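Long-range contacts in oligopeptide-binding protein oppA (Lactococcus lactis, PDB 3DRF), which captures oligopeptides outside the cell, closing around them like a Venus fly-trap, as the binding component of the OppABCDF ABC transporter that takes them up: residues A38-D42 with V257-S263; E246-L250 with W565-V570; D273-V279 with Y545-R551; S280-K284 with F349-S354; G296-M300 with F541-Y545. One frame throughout, in Å; residues are numbered along the deposited sequence.

Interaction 1. Residues A38-D42 with V257-S263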
# COMPACT_ATOMS: atom_id res chain seq x y z
N ALA A 38 -13.25 -15.25 0.39
CA ALA A 38 -13.47 -14.00 1.10
C ALA A 38 -12.16 -13.27 1.43
O ALA A 38 -11.11 -13.83 1.53
CB ALA A 38 -14.32 -14.23 2.41
N TYR A 39 -12.33 -11.97 1.64
CA TYR A 39 -11.31 -11.11 2.26
C TYR A 39 -11.85 -10.57 3.58
O TYR A 39 -12.95 -10.10 3.63
CB TYR A 39 -10.92 -9.95 1.28
CG TYR A 39 -9.66 -9.25 1.69
CD1 TYR A 39 -8.43 -9.58 1.14
CD2 TYR A 39 -9.67 -8.28 2.69
CE1 TYR A 39 -7.27 -8.93 1.56
CE2 TYR A 39 -8.57 -7.66 3.08
CZ TYR A 39 -7.37 -8.01 2.53
OH TYR A 39 -6.24 -7.34 2.95
N GLN A 40 -11.04 -10.68 4.61
CA GLN A 40 -11.43 -10.21 5.92
C GLN A 40 -11.36 -8.68 5.99
O GLN A 40 -10.34 -8.08 5.84
CB GLN A 40 -10.55 -10.84 7.00
CG GLN A 40 -11.08 -10.51 8.43
CD GLN A 40 -10.21 -11.14 9.48
OE1 GLN A 40 -9.21 -10.61 9.87
NE2 GLN A 40 -10.62 -12.32 9.92
N SER A 41 -12.53 -8.11 6.22
CA SER A 41 -12.67 -6.68 6.30
C SER A 41 -13.89 -6.32 7.12
O SER A 41 -14.93 -6.80 6.87
CB SER A 41 -12.83 -6.10 4.87
OG SER A 41 -13.02 -4.69 4.91
N ASP A 42 -13.70 -5.43 8.07
CA ASP A 42 -14.81 -4.88 8.85
C ASP A 42 -15.51 -3.68 8.15
O ASP A 42 -16.57 -3.29 8.53
CB ASP A 42 -14.33 -4.51 10.28
CG ASP A 42 -14.04 -5.76 11.13
OD1 ASP A 42 -14.77 -6.68 10.97
OD2 ASP A 42 -13.06 -5.80 11.82
N VAL A 257 -16.57 -9.86 1.12
CA VAL A 257 -15.96 -9.47 2.39
C VAL A 257 -16.62 -10.27 3.51
O VAL A 257 -17.76 -10.72 3.39
CB VAL A 257 -15.98 -7.94 2.68
CG1 VAL A 257 -15.04 -7.19 1.72
CG2 VAL A 257 -17.39 -7.38 2.66
N VAL A 258 -15.86 -10.54 4.55
CA VAL A 258 -16.31 -11.16 5.79
C VAL A 258 -15.68 -10.48 7.00
O VAL A 258 -14.52 -10.08 6.98
CB VAL A 258 -15.97 -12.66 5.82
CG1 VAL A 258 -14.47 -12.87 5.81
CG2 VAL A 258 -16.60 -13.32 7.04
N SER A 259 -16.50 -10.16 8.02
CA SER A 259 -16.00 -9.42 9.18
C SER A 259 -15.01 -10.24 9.99
O SER A 259 -14.97 -11.47 9.91
CB SER A 259 -17.15 -9.03 10.10
OG SER A 259 -17.66 -10.17 10.77
N THR A 260 -14.20 -9.56 10.79
CA THR A 260 -13.26 -10.24 11.66
C THR A 260 -13.96 -11.16 12.66
O THR A 260 -13.50 -12.28 12.89
CB THR A 260 -12.40 -9.21 12.37
OG1 THR A 260 -11.92 -8.27 11.40
CG2 THR A 260 -11.25 -9.87 13.08
N ALA A 261 -15.09 -10.72 13.20
CA ALA A 261 -15.83 -11.49 14.24
C ALA A 261 -16.55 -12.70 13.69
O ALA A 261 -16.84 -13.60 14.41
CB ALA A 261 -16.83 -10.57 14.94
N LYS A 262 -16.79 -12.74 12.39
CA LYS A 262 -17.50 -13.85 11.74
C LYS A 262 -16.59 -14.82 10.97
O LYS A 262 -17.04 -15.77 10.46
CB LYS A 262 -18.64 -13.33 10.86
CG LYS A 262 -19.76 -12.62 11.69
CD LYS A 262 -20.88 -12.06 10.85
CE LYS A 262 -21.98 -11.53 11.75
NZ LYS A 262 -22.56 -12.71 12.39
N SER A 263 -15.31 -14.52 10.91
CA SER A 263 -14.40 -15.28 10.04
C SER A 263 -14.17 -16.76 10.44
O SER A 263 -14.26 -17.60 9.62
CB SER A 263 -13.03 -14.58 9.92
OG SER A 263 -13.16 -13.39 9.13
O HOH W 1 -15.92 -7.86 13.34
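Ala-38 puts its methyl against the CG1 branch of Val-258, the two carbons 3.7 Å apart on the face of the sheet that also carries Gln-40. At Tyr-39 the carbonyl O accepts the backbone N of Val-258 (3.1 Å), while the phenol ring turns away and packs with Val-257 against helix 57-62. The pairing here is parallel: strand 34-40 runs beside strand 252-258 within the five-stranded mixed sheet of this periplasmic-binding-protein fold, and the two strands end at Gln-40 and Val-258. Gln-40 swings CG opposite its backbone N (chi1 -172°) and stays extended, which carries the amide past Val-258 to Ser-263; there NE2 gives an almost straight bond to OG (2.9 Å, 171°), in the amide plane. That hydroxyl in turn donates to Ser-259 O; NE2 also donates to Gln-282 OE1, and the glutamine OE1 accepts Val-279 N. Ser-41 N continues the ladder onto Val-258 O (2.9 Å), with CB near Val-257 CG1. Asp-42, at the exposed end, takes both donors of Thr-260: OD1 receives the backbone N on its syn side (2.9 Å), and OD2 receives OG1 from above the carboxylate plane (2.8 Å). A water joins OD1 to Ala-261 N.

Interaction 2. Residues E246-L250 with W565-V570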
# COMPACT_ATOMS: atom_id res chain seq x y z
N GLU A 246 -3.83 -18.97 -20.29
CA GLU A 246 -4.31 -20.28 -19.88
C GLU A 246 -5.77 -20.13 -19.43
O GLU A 246 -6.07 -19.34 -18.61
CB GLU A 246 -3.43 -20.80 -18.72
CG GLU A 246 -1.97 -21.06 -19.11
CD GLU A 246 -1.84 -22.20 -20.11
OE1 GLU A 246 -2.44 -23.24 -19.83
OE2 GLU A 246 -1.17 -22.02 -21.14
N LYS A 247 -6.66 -20.89 -20.00
CA LYS A 247 -8.04 -20.80 -19.61
C LYS A 247 -8.29 -21.47 -18.26
O LYS A 247 -7.77 -22.49 -18.01
CB LYS A 247 -8.90 -21.46 -20.66
CG LYS A 247 -8.65 -20.87 -22.03
CD LYS A 247 -9.19 -19.45 -22.06
CE LYS A 247 -9.02 -18.70 -23.38
NZ LYS A 247 -10.20 -17.78 -23.68
N PRO A 248 -9.09 -20.86 -17.41
CA PRO A 248 -9.28 -21.41 -16.07
C PRO A 248 -10.03 -22.74 -16.07
O PRO A 248 -10.79 -23.06 -16.92
CB PRO A 248 -10.11 -20.33 -15.35
CG PRO A 248 -10.59 -19.45 -16.36
CD PRO A 248 -9.76 -19.55 -17.55
N LYS A 249 -9.74 -23.49 -15.02
CA LYS A 249 -10.40 -24.77 -14.75
C LYS A 249 -11.79 -24.52 -14.15
O LYS A 249 -12.71 -25.26 -14.42
CB LYS A 249 -9.52 -25.57 -13.78
CG LYS A 249 -8.14 -26.02 -14.35
CD LYS A 249 -7.34 -26.91 -13.30
CE LYS A 249 -5.93 -27.22 -13.74
NZ LYS A 249 -5.93 -28.24 -14.80
N LEU A 250 -11.96 -23.48 -13.35
CA LEU A 250 -13.21 -23.20 -12.65
C LEU A 250 -14.31 -22.64 -13.52
O LEU A 250 -14.03 -22.03 -14.50
CB LEU A 250 -13.01 -22.23 -11.48
CG LEU A 250 -12.09 -22.68 -10.33
CD1 LEU A 250 -11.61 -21.48 -9.50
CD2 LEU A 250 -12.78 -23.68 -9.36
N TRP A 565 -4.94 -18.18 -10.76
CA TRP A 565 -6.40 -18.19 -11.01
C TRP A 565 -6.82 -19.13 -12.14
O TRP A 565 -7.90 -19.57 -12.17
CB TRP A 565 -6.93 -16.76 -11.27
CG TRP A 565 -6.75 -15.91 -10.02
CD1 TRP A 565 -5.90 -14.84 -9.87
CD2 TRP A 565 -7.36 -16.11 -8.76
NE1 TRP A 565 -5.99 -14.35 -8.62
CE2 TRP A 565 -6.86 -15.12 -7.89
CE3 TRP A 565 -8.32 -17.00 -8.27
CZ2 TRP A 565 -7.28 -15.02 -6.58
CZ3 TRP A 565 -8.74 -16.89 -6.98
CH2 TRP A 565 -8.23 -15.90 -6.16
N SER A 566 -5.93 -19.43 -13.05
CA SER A 566 -6.18 -20.45 -14.08
C SER A 566 -5.88 -21.87 -13.64
O SER A 566 -6.37 -22.81 -14.24
CB SER A 566 -5.38 -20.14 -15.34
OG SER A 566 -5.83 -18.94 -15.92
N GLU A 567 -5.06 -22.02 -12.62
CA GLU A 567 -4.65 -23.32 -12.10
C GLU A 567 -5.53 -23.87 -10.99
O GLU A 567 -5.58 -25.05 -10.82
CB GLU A 567 -3.19 -23.30 -11.63
CG GLU A 567 -2.22 -23.18 -12.77
CD GLU A 567 -0.83 -22.77 -12.32
OE1 GLU A 567 -0.70 -22.39 -11.14
OE2 GLU A 567 0.08 -22.78 -13.19
N ILE A 568 -6.20 -23.02 -10.24
CA ILE A 568 -6.99 -23.49 -9.14
C ILE A 568 -8.20 -24.29 -9.67
O ILE A 568 -8.85 -23.94 -10.63
CB ILE A 568 -7.48 -22.36 -8.24
CG1 ILE A 568 -6.36 -21.70 -7.45
CG2 ILE A 568 -8.57 -22.87 -7.29
CD1 ILE A 568 -6.80 -20.40 -6.80
N GLY A 569 -8.46 -25.36 -8.96
CA GLY A 569 -9.61 -26.20 -9.20
C GLY A 569 -10.06 -26.87 -7.94
O GLY A 569 -9.52 -26.62 -6.88
N VAL A 570 -11.18 -27.58 -8.03
CA VAL A 570 -11.70 -28.33 -6.90
C VAL A 570 -11.52 -29.83 -7.16
O VAL A 570 -11.26 -30.60 -6.24
CB VAL A 570 -13.19 -28.05 -6.68
CG1 VAL A 570 -13.39 -26.61 -6.23
CG2 VAL A 570 -13.96 -28.34 -7.95
O HOH W 2 -5.88 -24.08 -16.64
O HOH W 3 -9.29 -22.01 -12.48
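Leu-250 and Ile-568 form the close-packed end of this contact. The leucine's CG sits against the carbonyl O of Ile-568 at 3.5 Å, and its two methyls divide the work: CD1 goes to the isoleucine CG2 branch (4.0 Å), while CD2 lies over Gly-569 CA and reaches toward Val-570 CG1. Both Leu-250 and Ile-568 also press on Leu-35 of strand 34-40, so the apolar cluster continues into the sheet. A water ties this cluster to the helix end: it accepts from Leu-250 N and donates to Trp-565 O and Ile-568 O, giving both carbonyls a donor.

At the Glu-246 end, Ser-566 holds OG opposite its own carbonyl carbon (chi1 -66°), from where the hydroxyl donates to Glu-246 O over a short 2.7 Å, arriving above the carbonyl plane. The solvent side is looser. Glu-246 offers CB to the serine CB at 4.0 Å, but its carboxylate leads off; Lys-249 brings CD to 3.6 Å from Glu-567 O and carries its ammonium onward. A second water bridges Lys-247 O and Ser-566 O. The arrangement is that of the end of the modelled chain docked on the lobe built on the sheet of strand 252-258: the short helix 564-567, with the extended residues behind it, lies along the loop that leads into that strand.

Interaction 3. Residues D273-V279 with Y545-R551; sequences DIINGMV and YTPVNKR
The Tyr-545 ring and the Arg-551 guanidinium, at the two ends of this contact, each meet their partner at an edge. In the plane of the ring lies Val-279 O, to which the tyrosine OH donates at 2.8 Å; Met-278 comes in at about a right angle, its CB 3.7 Å from CZ, and its sulfur stands oblique to the ring in a Met-aromatic contact before resting on CG of Pro-547 (3.9 Å). The guanidinium grips Asp-273 side-on: NE goes to OD1 (2.8 Å) and NH2 to OD2 (3.0 Å), a paired salt bridge although the two planes are turned 41° apart. Asp-273 OD2 also takes Lys-36 N, tying strand 34-40 to the same arginine. A leucine in place of Arg-551 would probably leave the Asp-273 carboxylate without its countercharge, held chiefly through the bond from Lys-36 N.

Between these ends the backbones touch sparingly. Asn-549 N donates to Asp-273 O in the carbonyl plane, the Thr-546 hydroxyl to Asn-276 OD1 (3.0 Å), and the threonine CG2 packs on Ile-274 CG2 at 3.5 Å. Waters link the Tyr-545 backbone to Ile-275, Gly-277 and Met-278. Asn-549 OD1 accepts from Arg-551 N, an Asx turn at the end of strand 536-549, which here meets 274-276, outermost in the five-stranded sheet, nearly antiparallel through a single beta bridge, Ile-274 to Val-548.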
# COMPACT_ATOMS: atom_id res chain seq x y z
N ASP A 273 -14.12 -21.34 0.87
CA ASP A 273 -13.00 -22.22 0.61
C ASP A 273 -11.67 -21.61 1.02
O ASP A 273 -10.78 -22.30 1.42
CB ASP A 273 -12.92 -22.60 -0.88
CG ASP A 273 -14.14 -23.34 -1.35
OD1 ASP A 273 -14.39 -24.41 -0.78
OD2 ASP A 273 -14.81 -22.92 -2.27
N ILE A 274 -11.56 -20.30 0.87
CA ILE A 274 -10.30 -19.55 1.14
C ILE A 274 -10.72 -18.25 1.80
O ILE A 274 -11.66 -17.66 1.35
CB ILE A 274 -9.61 -19.24 -0.19
CG1 ILE A 274 -9.22 -20.54 -0.96
CG2 ILE A 274 -8.39 -18.33 0.03
CD1 ILE A 274 -8.66 -20.30 -2.32
N ILE A 275 -10.00 -17.81 2.83
CA ILE A 275 -10.09 -16.43 3.34
C ILE A 275 -8.71 -15.78 3.41
O ILE A 275 -7.82 -16.30 3.98
CB ILE A 275 -10.77 -16.34 4.76
CG1 ILE A 275 -12.14 -17.09 4.78
CG2 ILE A 275 -10.89 -14.87 5.15
CD1 ILE A 275 -12.82 -17.05 6.11
N ASN A 276 -8.60 -14.65 2.72
CA ASN A 276 -7.37 -13.84 2.70
C ASN A 276 -7.47 -12.67 3.66
O ASN A 276 -8.54 -12.21 3.95
CB ASN A 276 -7.11 -13.36 1.25
CG ASN A 276 -6.69 -14.52 0.35
OD1 ASN A 276 -5.77 -15.23 0.67
ND2 ASN A 276 -7.41 -14.71 -0.74
N GLY A 277 -6.33 -12.22 4.12
CA GLY A 277 -6.25 -11.06 5.01
C GLY A 277 -6.58 -11.26 6.47
O GLY A 277 -6.79 -10.33 7.17
N MET A 278 -6.60 -12.52 6.92
CA MET A 278 -6.96 -12.77 8.32
C MET A 278 -5.93 -12.27 9.31
O MET A 278 -4.77 -12.42 9.07
CB MET A 278 -7.25 -14.26 8.55
CG MET A 278 -8.51 -14.72 7.84
SD MET A 278 -8.91 -16.46 8.23
CE MET A 278 -9.43 -16.34 9.97
N VAL A 279 -6.41 -11.69 10.40
CA VAL A 279 -5.57 -11.10 11.44
C VAL A 279 -4.73 -12.18 12.17
O VAL A 279 -5.13 -13.31 12.33
CB VAL A 279 -6.41 -10.30 12.47
CG1 VAL A 279 -6.90 -8.97 11.83
CG2 VAL A 279 -7.55 -11.12 13.10
N TYR A 545 -0.83 -15.50 6.46
CA TYR A 545 -1.32 -16.88 6.34
C TYR A 545 -2.67 -16.84 5.66
O TYR A 545 -3.38 -15.90 5.76
CB TYR A 545 -1.42 -17.57 7.71
CG TYR A 545 -2.55 -17.04 8.61
CD1 TYR A 545 -3.76 -17.70 8.68
CD2 TYR A 545 -2.36 -15.91 9.39
CE1 TYR A 545 -4.75 -17.27 9.49
CE2 TYR A 545 -3.38 -15.43 10.19
CZ TYR A 545 -4.57 -16.13 10.24
OH TYR A 545 -5.55 -15.72 11.07
N THR A 546 -3.01 -17.94 4.98
CA THR A 546 -4.30 -18.11 4.32
C THR A 546 -4.74 -19.55 4.52
O THR A 546 -4.09 -20.44 4.09
CB THR A 546 -4.15 -17.85 2.81
OG1 THR A 546 -3.91 -16.45 2.63
CG2 THR A 546 -5.45 -18.23 2.01
N PRO A 547 -5.87 -19.78 5.15
CA PRO A 547 -6.43 -21.14 5.15
C PRO A 547 -7.14 -21.49 3.81
O PRO A 547 -7.77 -20.68 3.20
CB PRO A 547 -7.46 -21.08 6.30
CG PRO A 547 -7.95 -19.68 6.30
CD PRO A 547 -6.75 -18.83 5.87
N VAL A 548 -6.95 -22.73 3.40
CA VAL A 548 -7.45 -23.25 2.14
C VAL A 548 -8.14 -24.60 2.39
O VAL A 548 -7.52 -25.49 2.89
CB VAL A 548 -6.30 -23.44 1.11
CG1 VAL A 548 -6.87 -23.96 -0.19
CG2 VAL A 548 -5.54 -22.10 0.90
N ASN A 549 -9.41 -24.71 2.04
CA ASN A 549 -10.16 -25.98 2.20
C ASN A 549 -9.43 -27.06 1.43
O ASN A 549 -8.94 -26.86 0.37
CB ASN A 549 -11.60 -25.79 1.67
CG ASN A 549 -12.47 -27.01 1.86
OD1 ASN A 549 -12.25 -28.04 1.28
ND2 ASN A 549 -13.49 -26.84 2.64
N LYS A 550 -9.36 -28.25 2.02
CA LYS A 550 -8.67 -29.37 1.37
C LYS A 550 -9.24 -29.83 0.01
O LYS A 550 -8.56 -30.45 -0.70
CB LYS A 550 -8.47 -30.56 2.35
CG LYS A 550 -7.55 -30.19 3.46
CD LYS A 550 -7.22 -31.37 4.36
CE LYS A 550 -6.59 -30.96 5.63
NZ LYS A 550 -6.46 -32.11 6.64
N ARG A 551 -10.44 -29.41 -0.32
CA ARG A 551 -11.00 -29.73 -1.61
C ARG A 551 -10.33 -28.92 -2.76
O ARG A 551 -10.38 -29.30 -3.89
CB ARG A 551 -12.52 -29.55 -1.63
CG ARG A 551 -12.95 -28.08 -1.87
CD ARG A 551 -14.44 -27.98 -1.97
NE ARG A 551 -14.91 -26.67 -2.43
CZ ARG A 551 -15.64 -26.45 -3.51
NH1 ARG A 551 -15.95 -27.43 -4.32
NH2 ARG A 551 -16.00 -25.23 -3.81
O HOH W 4 -6.03 -15.02 5.63
O HOH W 5 -3.68 -13.56 3.85
O HOH W 6 -2.92 -13.24 7.04

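Interaction 4. Residues S280-K284 with F349-S354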
# COMPACT_ATOMS: atom_id res chain seq x y z
N SER A 280 -3.57 -11.76 12.63
CA SER A 280 -2.64 -12.64 13.33
C SER A 280 -3.24 -13.28 14.59
O SER A 280 -2.89 -14.40 14.93
CB SER A 280 -1.39 -11.86 13.71
OG SER A 280 -0.67 -11.44 12.56
N SER A 281 -4.17 -12.59 15.24
CA SER A 281 -4.73 -13.08 16.51
C SER A 281 -5.60 -14.35 16.34
O SER A 281 -5.84 -15.03 17.28
CB SER A 281 -5.54 -12.02 17.22
OG SER A 281 -6.65 -11.62 16.44
N GLN A 282 -6.07 -14.62 15.13
CA GLN A 282 -6.86 -15.80 14.84
C GLN A 282 -6.09 -17.02 14.35
O GLN A 282 -6.64 -18.02 14.08
CB GLN A 282 -7.95 -15.40 13.79
CG GLN A 282 -9.00 -14.42 14.35
CD GLN A 282 -9.90 -13.85 13.31
OE1 GLN A 282 -9.68 -13.98 12.14
NE2 GLN A 282 -10.92 -13.20 13.77
N TYR A 283 -4.79 -16.88 14.23
CA TYR A 283 -3.94 -17.92 13.63
C TYR A 283 -4.05 -19.29 14.33
O TYR A 283 -4.14 -20.30 13.68
CB TYR A 283 -2.47 -17.43 13.62
CG TYR A 283 -1.48 -18.31 12.87
CD1 TYR A 283 -1.74 -18.80 11.58
CD2 TYR A 283 -0.23 -18.56 13.39
CE1 TYR A 283 -0.82 -19.53 10.89
CE2 TYR A 283 0.68 -19.30 12.70
CZ TYR A 283 0.38 -19.79 11.46
OH TYR A 283 1.32 -20.52 10.72
N LYS A 284 -4.06 -19.28 15.67
CA LYS A 284 -4.13 -20.54 16.41
C LYS A 284 -5.50 -21.21 16.18
O LYS A 284 -5.59 -22.37 15.95
CB LYS A 284 -3.83 -20.31 17.88
CG LYS A 284 -3.82 -21.60 18.64
CD LYS A 284 -3.26 -21.39 19.99
CE LYS A 284 -1.81 -21.75 20.13
NZ LYS A 284 -1.32 -21.56 21.55
N PHE A 349 -0.62 -11.20 21.61
CA PHE A 349 -1.74 -11.30 20.67
C PHE A 349 -1.44 -11.91 19.31
O PHE A 349 -2.34 -12.35 18.69
CB PHE A 349 -2.38 -9.91 20.43
CG PHE A 349 -2.98 -9.25 21.67
CD1 PHE A 349 -4.16 -9.74 22.23
CD2 PHE A 349 -2.40 -8.13 22.24
CE1 PHE A 349 -4.69 -9.13 23.32
CE2 PHE A 349 -2.95 -7.53 23.32
CZ PHE A 349 -4.12 -8.03 23.85
N SER A 350 -0.21 -11.85 18.81
CA SER A 350 0.04 -12.10 17.36
C SER A 350 0.34 -13.57 16.98
O SER A 350 0.59 -13.86 15.85
CB SER A 350 1.16 -11.19 16.79
OG SER A 350 2.44 -11.75 17.03
N ASN A 351 0.36 -14.47 17.96
CA ASN A 351 0.63 -15.90 17.67
C ASN A 351 1.91 -16.13 16.89
O ASN A 351 1.98 -16.97 16.06
CB ASN A 351 -0.58 -16.55 16.99
CG ASN A 351 -1.75 -16.57 17.89
OD1 ASN A 351 -1.66 -17.07 18.98
ND2 ASN A 351 -2.82 -16.01 17.48
N GLY A 352 2.92 -15.31 17.19
CA GLY A 352 4.21 -15.43 16.54
C GLY A 352 4.33 -14.83 15.13
O GLY A 352 5.39 -14.88 14.59
N LEU A 353 3.27 -14.24 14.59
CA LEU A 353 3.29 -13.79 13.21
C LEU A 353 3.83 -12.38 13.04
O LEU A 353 4.31 -12.09 12.00
CB LEU A 353 1.90 -13.86 12.63
CG LEU A 353 1.34 -15.27 12.47
CD1 LEU A 353 -0.14 -15.09 12.22
CD2 LEU A 353 1.96 -15.91 11.26
N SER A 354 3.77 -11.58 14.09
CA SER A 354 4.25 -10.17 14.03
C SER A 354 5.54 -10.04 14.80
O SER A 354 5.64 -10.48 15.92
CB SER A 354 3.21 -9.21 14.61
OG SER A 354 2.05 -9.23 13.83
O HOH W 7 -4.01 -14.09 20.10
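With CG opposite its backbone N (chi1 -173°), Tyr-283 turns its ring onto Leu-353, whose own CG lies opposite its carbonyl carbon (chi1 -66°) and brings both methyls to the ring. The two side chains cross at about a right angle. CD2 stands over one face, 3.9 Å above the plane and displaced toward the rim, a CH-pi contact; CD1 reaches back to the root of the ring, 3.5 Å from CG. The carbonyl O of Asn-351 lies at the ring's edge, near its plane.

Asn-351 supplies the polar half. Its ND2 donates to Ser-280 O at 3.0 Å in a fairly straight bond (167°), with that oxygen in the plane of the asparagine amide, and makes a second, weak bond to Ser-281 O. Ser-280 O thus serves two donors, since Tyr-283 N also bonds to it within the 3-10 turn. Positive phi at Asn-351 and Gly-352 shapes the type I' turn from Ser-350 to Leu-353, so that both asparagine and leucine face residues 280-284.

Ser-280 packs against this turn, its CB meeting Ser-350 O at 3.5 Å. On the other flank Ser-281 CA approaches Phe-349 O (3.3 Å) in a CH...O contact, while its hydroxyl bonds to Asp-419.

The contact joins the start of helix 283-287 to the turn between helix 342-349 and strand 354-356, and both sides rest on strand 536-549: Leu-353 on Leu-543 and Tyr-545, and the Tyr-283 ring against that of Tyr-545.

Interaction 5. Residues G296-M300 with F541-Y545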
# COMPACT_ATOMS: atom_id res chain seq x y z
N GLY A 296 1.46 -19.94 3.97
CA GLY A 296 2.18 -18.81 4.58
C GLY A 296 3.11 -18.13 3.60
O GLY A 296 3.50 -18.69 2.62
N GLN A 297 3.46 -16.90 3.92
CA GLN A 297 4.49 -16.18 3.20
C GLN A 297 5.02 -15.03 4.07
O GLN A 297 4.37 -14.56 4.96
CB GLN A 297 3.96 -15.63 1.85
CG GLN A 297 2.90 -14.48 2.06
CD GLN A 297 2.21 -13.89 0.80
OE1 GLN A 297 1.44 -13.04 0.95
NE2 GLN A 297 2.45 -14.43 -0.36
N GLN A 298 6.24 -14.61 3.78
CA GLN A 298 6.72 -13.30 4.27
C GLN A 298 5.87 -12.20 3.67
O GLN A 298 5.70 -12.15 2.51
CB GLN A 298 8.16 -13.05 3.86
CG GLN A 298 9.16 -14.03 4.40
CD GLN A 298 10.59 -13.59 4.08
OE1 GLN A 298 10.97 -13.60 2.97
NE2 GLN A 298 11.29 -13.13 5.07
N ALA A 299 5.28 -11.40 4.52
CA ALA A 299 4.39 -10.32 4.05
C ALA A 299 5.27 -9.16 3.47
O ALA A 299 6.24 -8.76 4.04
CB ALA A 299 3.47 -9.85 5.13
N MET A 300 4.86 -8.67 2.35
CA MET A 300 5.53 -7.48 1.84
C MET A 300 4.75 -6.31 2.49
O MET A 300 3.78 -5.85 1.96
CB MET A 300 5.42 -7.45 0.34
CG MET A 300 6.64 -6.80 -0.27
SD MET A 300 6.97 -7.63 -1.84
CE MET A 300 5.40 -7.38 -2.45
N PHE A 541 6.79 -5.90 11.37
CA PHE A 541 6.89 -6.77 10.21
C PHE A 541 5.96 -7.96 10.50
O PHE A 541 5.62 -8.22 11.62
CB PHE A 541 8.32 -7.28 10.03
CG PHE A 541 9.39 -6.18 9.88
CD1 PHE A 541 9.21 -5.03 9.10
CD2 PHE A 541 10.59 -6.36 10.46
CE1 PHE A 541 10.25 -4.09 8.97
CE2 PHE A 541 11.59 -5.44 10.31
CZ PHE A 541 11.40 -4.31 9.58
N MET A 542 5.61 -8.67 9.44
CA MET A 542 4.65 -9.77 9.56
C MET A 542 4.87 -10.89 8.57
O MET A 542 5.48 -10.72 7.55
CB MET A 542 3.21 -9.21 9.34
CG MET A 542 2.06 -9.88 10.09
SD MET A 542 0.71 -8.68 10.12
CE MET A 542 0.46 -8.43 8.41
N LEU A 543 4.34 -12.05 8.97
CA LEU A 543 4.05 -13.16 8.06
C LEU A 543 2.55 -13.19 7.81
O LEU A 543 1.81 -12.97 8.71
CB LEU A 543 4.43 -14.54 8.68
CG LEU A 543 5.87 -14.72 9.13
CD1 LEU A 543 6.07 -16.14 9.81
CD2 LEU A 543 6.72 -14.52 7.96
N ASN A 544 2.16 -13.43 6.57
CA ASN A 544 0.78 -13.68 6.19
C ASN A 544 0.46 -15.19 6.28
O ASN A 544 1.33 -16.00 6.14
CB ASN A 544 0.53 -13.23 4.73
CG ASN A 544 0.46 -11.71 4.58
OD1 ASN A 544 0.17 -11.03 5.47
ND2 ASN A 544 0.81 -11.25 3.42
N TYR A 545 -0.83 -15.50 6.46
CA TYR A 545 -1.32 -16.88 6.34
C TYR A 545 -2.67 -16.84 5.66
O TYR A 545 -3.38 -15.90 5.76
CB TYR A 545 -1.42 -17.57 7.71
CG TYR A 545 -2.55 -17.04 8.61
CD1 TYR A 545 -3.76 -17.70 8.68
CD2 TYR A 545 -2.36 -15.91 9.39
CE1 TYR A 545 -4.75 -17.27 9.49
CE2 TYR A 545 -3.38 -15.43 10.19
CZ TYR A 545 -4.57 -16.13 10.24
OH TYR A 545 -5.55 -15.72 11.07
O HOH W 8 6.55 -7.57 6.94
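Gln-297 and Asn-544 face each other as the hydrogen-bonded pair of an antiparallel ladder in which strand 292-307 runs beside strand 536-549 in the large mixed sheet. Their backbones exchange two bonds, Gln-297 N to Asn-544 O (3.2 Å) and Asn-544 N to Gln-297 O (3.0 Å), and their side chains add a third on one face of the sheet. The glutamine places CG between its backbone N and carbonyl carbon (chi1 68°) and then runs straight, which lays CG 3.8 Å from Asn-544 CB and brings the amide across the asparagine. Asn-544 ND2 donates to OE1 at 3.1 Å, on a lone pair and almost linearly (172°), although the two amide planes stand 45° apart. Gln-297 NE2 is taken by Leu-557 O, so the amide has a partner at each end and its rotation is defined. Were Gln-297 an alanine, the Asn-544 amide would probably lose its acceptor and be freer to turn, and Leu-557 O would lose its donor.

The non-hydrogen-bonded neighbours on the two sides are Gly-296 with Tyr-545 and Gln-298 with Leu-543; the leucine brings CD2 to 3.9 Å from Gln-298 CA. Ala-299 N adds a further bond, to Met-542 O. Its methyl lies against a face of the asparagine amide, with CB 3.5 Å from Asn-544 ND2 and as far from OD1.

Overall arrangement
Four of the five contacts form one cluster. Interactions 1 and 3 share a sheet, strand 34-40 lying between 252-258 and 274-276, with centres 12 Å apart. Interactions 3 and 5 use successive parts of strand 536-549 and have Tyr-545 in common; interaction 4, 11 Å from interaction 5, leans on that strand through Leu-353, and reaches interaction 1 through Gln-282. Interaction 2 lies apart, its centre about 17 Å from that of interaction 3, the nearest, which it meets where Val-570 packs on Arg-551. Along the chain, interaction 1 closes before 3, 4 and 5 open, and these three nest inside the loop closed by interaction 2. Strand 536-549 and the modelled tail thus return onto segments much earlier in sequence.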